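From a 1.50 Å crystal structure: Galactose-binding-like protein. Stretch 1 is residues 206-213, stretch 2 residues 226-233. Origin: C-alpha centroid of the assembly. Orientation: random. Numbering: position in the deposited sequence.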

ATOM      1  N   ASP A 206      -2.797  -2.172  15.261  1.00 17.03           N
ATOM      2  CA  ASP A 206      -3.381  -1.520  16.452  1.00 17.91           C
ATOM      3  C   ASP A 206      -3.510  -0.010  16.215  1.00 16.59           C
ATOM      4  O   ASP A 206      -2.536   0.735  16.228  1.00 18.05           O
ATOM      5  CB  ASP A 206      -2.395  -1.783  17.588  1.00 19.93           C
ATOM      6  CG  ASP A 206      -2.859  -1.222  18.961  1.00 23.92           C
ATOM      7  OD1 ASP A 206      -3.820  -0.429  18.987  1.00 22.04           O
ATOM      8  OD2 ASP A 206      -2.136  -1.476  19.967  1.00 28.54           O
ATOM      9  N   LEU A 207      -4.763   0.434  16.050  1.00 16.18           N
ATOM     10  CA  LEU A 207      -5.056   1.815  15.727  1.00 17.08           C
ATOM     11  C   LEU A 207      -4.605   2.785  16.818  1.00 16.86           C
ATOM     12  O   LEU A 207      -4.380   3.987  16.552  1.00 16.67           O
ATOM     13  CB  LEU A 207      -6.547   1.978  15.414  1.00 18.37           C
ATOM     14  CG  LEU A 207      -6.955   1.381  14.059  1.00 20.27           C
ATOM     15  CD1 LEU A 207      -8.485   1.237  13.938  1.00 23.40           C
ATOM     16  CD2 LEU A 207      -6.404   2.206  12.856  1.00 22.48           C
ATOM     17  N   THR A 208      -4.590   2.322  18.084  1.00 20.19           N
ATOM     18  CA  THR A 208      -4.292   3.240  19.165  1.00 21.04           C
ATOM     19  C   THR A 208      -2.843   3.686  19.187  1.00 20.20           C
ATOM     20  O   THR A 208      -2.584   4.789  19.719  1.00 22.14           O
ATOM     21  CB  THR A 208      -4.576   2.570  20.527  1.00 24.30           C
ATOM     22  OG1 THR A 208      -3.595   1.574  20.853  1.00 24.63           O
ATOM     23  CG2 THR A 208      -5.934   1.926  20.635  1.00 27.13           C
ATOM     24  N   LYS A 209      -1.981   3.006  18.382  1.00 17.65           N
ATOM     25  CA  LYS A 209      -0.568   3.407  18.294  1.00 21.18           C
ATOM     26  C   LYS A 209      -0.333   4.395  17.128  1.00 17.47           C
ATOM     27  O   LYS A 209       0.751   5.008  17.095  1.00 18.70           O
ATOM     28  CB  LYS A 209       0.379   2.196  18.129  1.00 24.04           C
ATOM     29  CG  LYS A 209       0.258   1.094  19.210  1.00 26.67           C
ATOM     30  CD  LYS A 209       1.267  -0.012  19.038  1.00 36.05           C
ATOM     31  CE  LYS A 209       1.333  -0.946  20.248  1.00 46.26           C
ATOM     32  NZ  LYS A 209       2.534  -1.805  20.154  1.00 62.29           N
ATOM     33  N   PHE A 210      -1.369   4.669  16.311  1.00 16.30           N
ATOM     34  CA  PHE A 210      -1.185   5.584  15.181  1.00 16.69           C
ATOM     35  C   PHE A 210      -1.255   7.050  15.629  1.00 16.73           C
ATOM     36  O   PHE A 210      -2.167   7.446  16.424  1.00 18.12           O
ATOM     37  CB  PHE A 210      -2.299   5.395  14.133  1.00 16.06           C
ATOM     38  CG  PHE A 210      -2.100   4.196  13.249  1.00 16.84           C
ATOM     39  CD1 PHE A 210      -2.104   2.886  13.760  1.00 16.98           C
ATOM     40  CD2 PHE A 210      -2.064   4.354  11.858  1.00 18.46           C
ATOM     41  CE1 PHE A 210      -1.949   1.813  12.903  1.00 18.78           C
ATOM     42  CE2 PHE A 210      -1.941   3.255  11.016  1.00 17.07           C
ATOM     43  CZ  PHE A 210      -1.892   1.959  11.545  1.00 16.70           C
ATOM     44  N   LYS A 211      -0.249   7.831  15.271  1.00 17.14           N
ATOM     45  CA  LYS A 211      -0.110   9.233  15.713  1.00 17.10           C
ATOM     46  C   LYS A 211       0.258  10.167  14.572  1.00 15.92           C
ATOM     47  O   LYS A 211       0.972   9.760  13.624  1.00 16.07           O
ATOM     48  CB  LYS A 211       0.951   9.320  16.807  1.00 18.47           C
ATOM     49  CG  LYS A 211       0.649   8.550  18.088  1.00 21.22           C
ATOM     50  CD  LYS A 211      -0.594   9.136  18.834  1.00 25.21           C
ATOM     51  CE  LYS A 211      -1.092   8.136  19.862  1.00 23.18           C
ATOM     52  NZ  LYS A 211      -2.136   8.676  20.796  1.00 24.29           N
ATOM     53  N   THR A 212      -0.175  11.426  14.640  1.00 19.67           N
ATOM     54  CA  THR A 212       0.321  12.435  13.729  1.00 20.40           C
ATOM     55  C   THR A 212       1.848  12.504  13.838  1.00 16.58           C
ATOM     56  O   THR A 212       2.424  12.349  14.933  1.00 18.23           O
ATOM     57  CB  THR A 212      -0.272  13.797  14.077  1.00 19.58           C
ATOM     58  OG1 THR A 212      -1.701  13.652  14.112  1.00 17.75           O
ATOM     59  CG2 THR A 212       0.097  14.855  13.037  1.00 18.68           C
ATOM     60  N   PHE A 213       2.508  12.632  12.657  1.00 16.43           N
ATOM     61  CA  PHE A 213       3.962  12.801  12.660  1.00 20.23           C
ATOM     62  C   PHE A 213       4.298  13.945  11.703  1.00 16.69           C
ATOM     63  O   PHE A 213       4.766  13.732  10.556  1.00 16.77           O
ATOM     64  CB  PHE A 213       4.670  11.484  12.292  1.00 19.54           C
ATOM     65  CG  PHE A 213       6.070  11.378  12.841  1.00 18.79           C
ATOM     66  CD1 PHE A 213       6.304  10.930  14.144  1.00 18.53           C
ATOM     67  CD2 PHE A 213       7.166  11.840  12.110  1.00 19.72           C
ATOM     68  CE1 PHE A 213       7.598  10.879  14.651  1.00 20.30           C
ATOM     69  CE2 PHE A 213       8.437  11.846  12.667  1.00 21.14           C
ATOM     70  CZ  PHE A 213       8.671  11.320  13.914  1.00 23.34           C
ATOM     71  N   HIS A 226     -10.582  18.915  14.663  1.00 18.93           N
ATOM     72  CA  HIS A 226     -10.090  17.545  14.732  1.00 18.05           C
ATOM     73  C   HIS A 226      -8.586  17.537  14.438  1.00 16.64           C
ATOM     74  O   HIS A 226      -7.951  18.598  14.425  1.00 17.65           O
ATOM     75  CB  HIS A 226     -10.870  16.565  13.807  1.00 18.65           C
ATOM     76  CG  HIS A 226     -12.159  16.039  14.346  1.00 27.60           C
ATOM     77  ND1 HIS A 226     -12.224  14.766  14.958  1.00 27.24           N
ATOM     78  CD2 HIS A 226     -13.418  16.504  14.280  1.00 39.31           C
ATOM     79  CE1 HIS A 226     -13.484  14.517  15.277  1.00 32.12           C
ATOM     80  NE2 HIS A 226     -14.243  15.581  14.851  1.00 33.95           N
ATOM     81  N   THR A 227      -7.983  16.364  14.440  1.00 16.80           N
ATOM     82  CA  THR A 227      -6.583  16.213  14.080  1.00 17.69           C
ATOM     83  C   THR A 227      -6.395  15.042  13.139  1.00 16.54           C
ATOM     84  O   THR A 227      -7.285  14.215  12.928  1.00 15.40           O
ATOM     85  CB  THR A 227      -5.614  16.083  15.269  1.00 18.02           C
ATOM     86  OG1 THR A 227      -5.737  14.727  15.746  1.00 18.74           O
ATOM     87  CG2 THR A 227      -5.869  17.113  16.334  1.00 18.51           C
ATOM     88  N   LEU A 228      -5.188  14.909  12.552  1.00 16.90           N
ATOM     89  CA  LEU A 228      -4.943  13.735  11.730  1.00 18.66           C
ATOM     90  C   LEU A 228      -5.243  12.431  12.453  1.00 16.10           C
ATOM     91  O   LEU A 228      -5.643  11.453  11.827  1.00 16.96           O
ATOM     92  CB  LEU A 228      -3.483  13.797  11.199  1.00 17.44           C
ATOM     93  CG  LEU A 228      -3.154  12.768  10.106  1.00 17.68           C
ATOM     94  CD1 LEU A 228      -3.994  12.927   8.875  1.00 19.05           C
ATOM     95  CD2 LEU A 228      -1.675  12.845   9.794  1.00 18.25           C
ATOM     96  N   GLU A 229      -5.036  12.413  13.798  1.00 15.58           N
ATOM     97  CA  GLU A 229      -5.230  11.161  14.531  1.00 17.67           C
ATOM     98  C   GLU A 229      -6.703  10.745  14.568  1.00 15.53           C
ATOM     99  O   GLU A 229      -6.988   9.555  14.790  1.00 17.05           O
ATOM    100  CB  GLU A 229      -4.713  11.324  15.973  1.00 19.24           C
ATOM    101  CG  GLU A 229      -4.425  10.010  16.638  1.00 23.67           C
ATOM    102  CD  GLU A 229      -4.204  10.194  18.124  1.00 23.52           C
ATOM    103  OE1 GLU A 229      -3.589  11.268  18.539  1.00 23.86           O
ATOM    104  OE2 GLU A 229      -4.521   9.196  18.834  1.00 25.30           O
ATOM    105  N   SER A 230      -7.668  11.624  14.215  1.00 15.95           N
ATOM    106  CA  SER A 230      -9.054  11.243  14.039  1.00 17.26           C
ATOM    107  C   SER A 230      -9.232  10.179  12.978  1.00 15.71           C
ATOM    108  O   SER A 230     -10.240   9.452  12.974  1.00 16.05           O
ATOM    109  CB  SER A 230      -9.814  12.505  13.663  1.00 19.03           C
ATOM    110  OG  SER A 230      -9.916  13.381  14.792  1.00 19.44           O
ATOM    111  N   LEU A 231      -8.257  10.035  12.039  1.00 16.57           N
ATOM    112  CA  LEU A 231      -8.437   8.970  11.061  1.00 15.40           C
ATOM    113  C   LEU A 231      -8.268   7.570  11.641  1.00 15.59           C
ATOM    114  O   LEU A 231      -8.592   6.574  10.961  1.00 16.02           O
ATOM    115  CB  LEU A 231      -7.469   9.095   9.876  1.00 15.37           C
ATOM    116  CG  LEU A 231      -7.525  10.451   9.127  1.00 14.52           C
ATOM    117  CD1 LEU A 231      -6.531  10.329   7.935  1.00 16.94           C
ATOM    118  CD2 LEU A 231      -8.989  10.677   8.599  1.00 17.37           C
ATOM    119  N   PHE A 232      -7.876   7.498  12.920  1.00 17.31           N
ATOM    120  CA  PHE A 232      -7.585   6.184  13.496  1.00 14.41           C
ATOM    121  C   PHE A 232      -8.310   6.033  14.833  1.00 16.63           C
ATOM    122  O   PHE A 232      -7.921   5.140  15.607  1.00 19.70           O
ATOM    123  CB  PHE A 232      -6.060   6.171  13.793  1.00 18.65           C
ATOM    124  CG  PHE A 232      -5.193   6.596  12.626  1.00 16.83           C
ATOM    125  CD1 PHE A 232      -5.187   5.910  11.403  1.00 19.40           C
ATOM    126  CD2 PHE A 232      -4.494   7.836  12.704  1.00 19.54           C
ATOM    127  CE1 PHE A 232      -4.399   6.325  10.330  1.00 18.84           C
ATOM    128  CE2 PHE A 232      -3.736   8.244  11.603  1.00 21.40           C
ATOM    129  CZ  PHE A 232      -3.718   7.558  10.407  1.00 18.44           C
ATOM    130  N   ASN A 233      -9.460   6.680  14.972  1.00 15.87           N
ATOM    131  CA  ASN A 233     -10.169   6.620  16.265  1.00 16.38           C
ATOM    132  C   ASN A 233     -11.330   5.585  16.297  1.00 18.25           C
ATOM    133  O   ASN A 233     -12.105   5.524  17.268  1.00 20.84           O
ATOM    134  CB  ASN A 233     -10.626   8.003  16.687  1.00 16.82           C
ATOM    135  CG  ASN A 233     -11.665   8.579  15.767  1.00 18.36           C
ATOM    136  OD1 ASN A 233     -12.149   7.904  14.842  1.00 18.65           O
ATOM    137  ND2 ASN A 233     -11.958   9.864  15.949  1.00 19.60           N
TER
HETATM  138  O   HOH W   1      -4.540   6.600  20.189  1.00 27.00           O
HETATM  139  O   HOH W   2      -1.456  12.080  17.208  1.00 22.15           O
HETATM  140  O   HOH W   3      -2.992  14.693  16.477  1.00 40.62           O

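Read along stretch 2, the contact begins quietly. His226 does not reach stretch 1; its ring turns back to its own segment, where ND1 and Ser230 OG lie 2.7 Å apart in a hydrogen bond whose donor could be either. Thr227 points its CA-to-CB bond toward stretch 1 but barely touches it. Its OG1 stands 4.5 Å from Thr212 OG1, too far for a direct bond, and water 3 fills the gap, 2.8 Å from Thr227 OG1 and 2.9 Å from Thr212 OG1. The same Thr227 hydroxyl accepts from Glu229 N at 3.1 Å, so one side chain both braces the start of the 3-10 segment and holds a bridging water.

That segment, 228-231, carries i to i+3 backbone bonds, which run from Ser230 N to Thr227 O (2.9 Å), Leu231 N to Leu228 O (3.0 Å) and Phe232 N to Glu229 O (2.9 Å). Leu228, buried and directed toward stretch 1, brings its CB to 3.4 Å from Thr212 OG1, a packing contact against a hydroxyl oxygen whose polar needs are met at least in part by water 3.

Glu229 makes most of the polar contacts with stretch 1. Its CA-to-CB bond points sideways, yet the extended chain, with chi1 and chi2 both t, brings the carboxylate nearer to stretch 1. On the way its CG passes 3.4 Å from Phe210 O. At the end, OE2 accepts a hydrogen bond from Lys211 NZ at 3.1 Å, which is also a salt bridge. Lys211 starts with its CA-to-CB bond pointing away, and its m, m, t, t rotamer brings the amine back. Two waters extend the carboxylate's reach: water 1 lies 2.9 Å from Glu229 OE2 and 2.7 Å from Thr208 O, within hydrogen-bonding distance of both, while water 2 donates to Glu229 OE1 at 2.6 Å and accepts from Thr212 N at 2.9 Å. Thus a single acid links to a side chain and two backbone groups of stretch 1, directly or through solvent.

Ser230 is out of reach and the CA-to-CB bond of Leu231 points sideways; neither makes a contact across the gap. Phe232 then supplies the apolar centre, with the largest covered area of any residue here, 105 Å². Phe210 lies over one face of its ring, CD2 coming to 3.4 Å from Phe232 CE1. The two rings are oblique, with planes at 38° and centroids 4.8 Å apart, and Phe210 CB sits 3.8 Å from the centroid of the Phe232 ring in a CH-pi contact, 25° off the normal. Leu207 packs at the edge of the same ring, its CD2 4.1 Å from Phe232 CB, while its own CB lies 3.5 Å from Phe232 O. Asn233 points away and closes the stretch outside the contact.

The rule to take away is an order along the sequence: polar and water-mediated contacts at Thr227 and Glu229, packing by Leu228 between them, and the aromatic contact at Phe232, with Leu228 and Glu229 in the 3-10 segment.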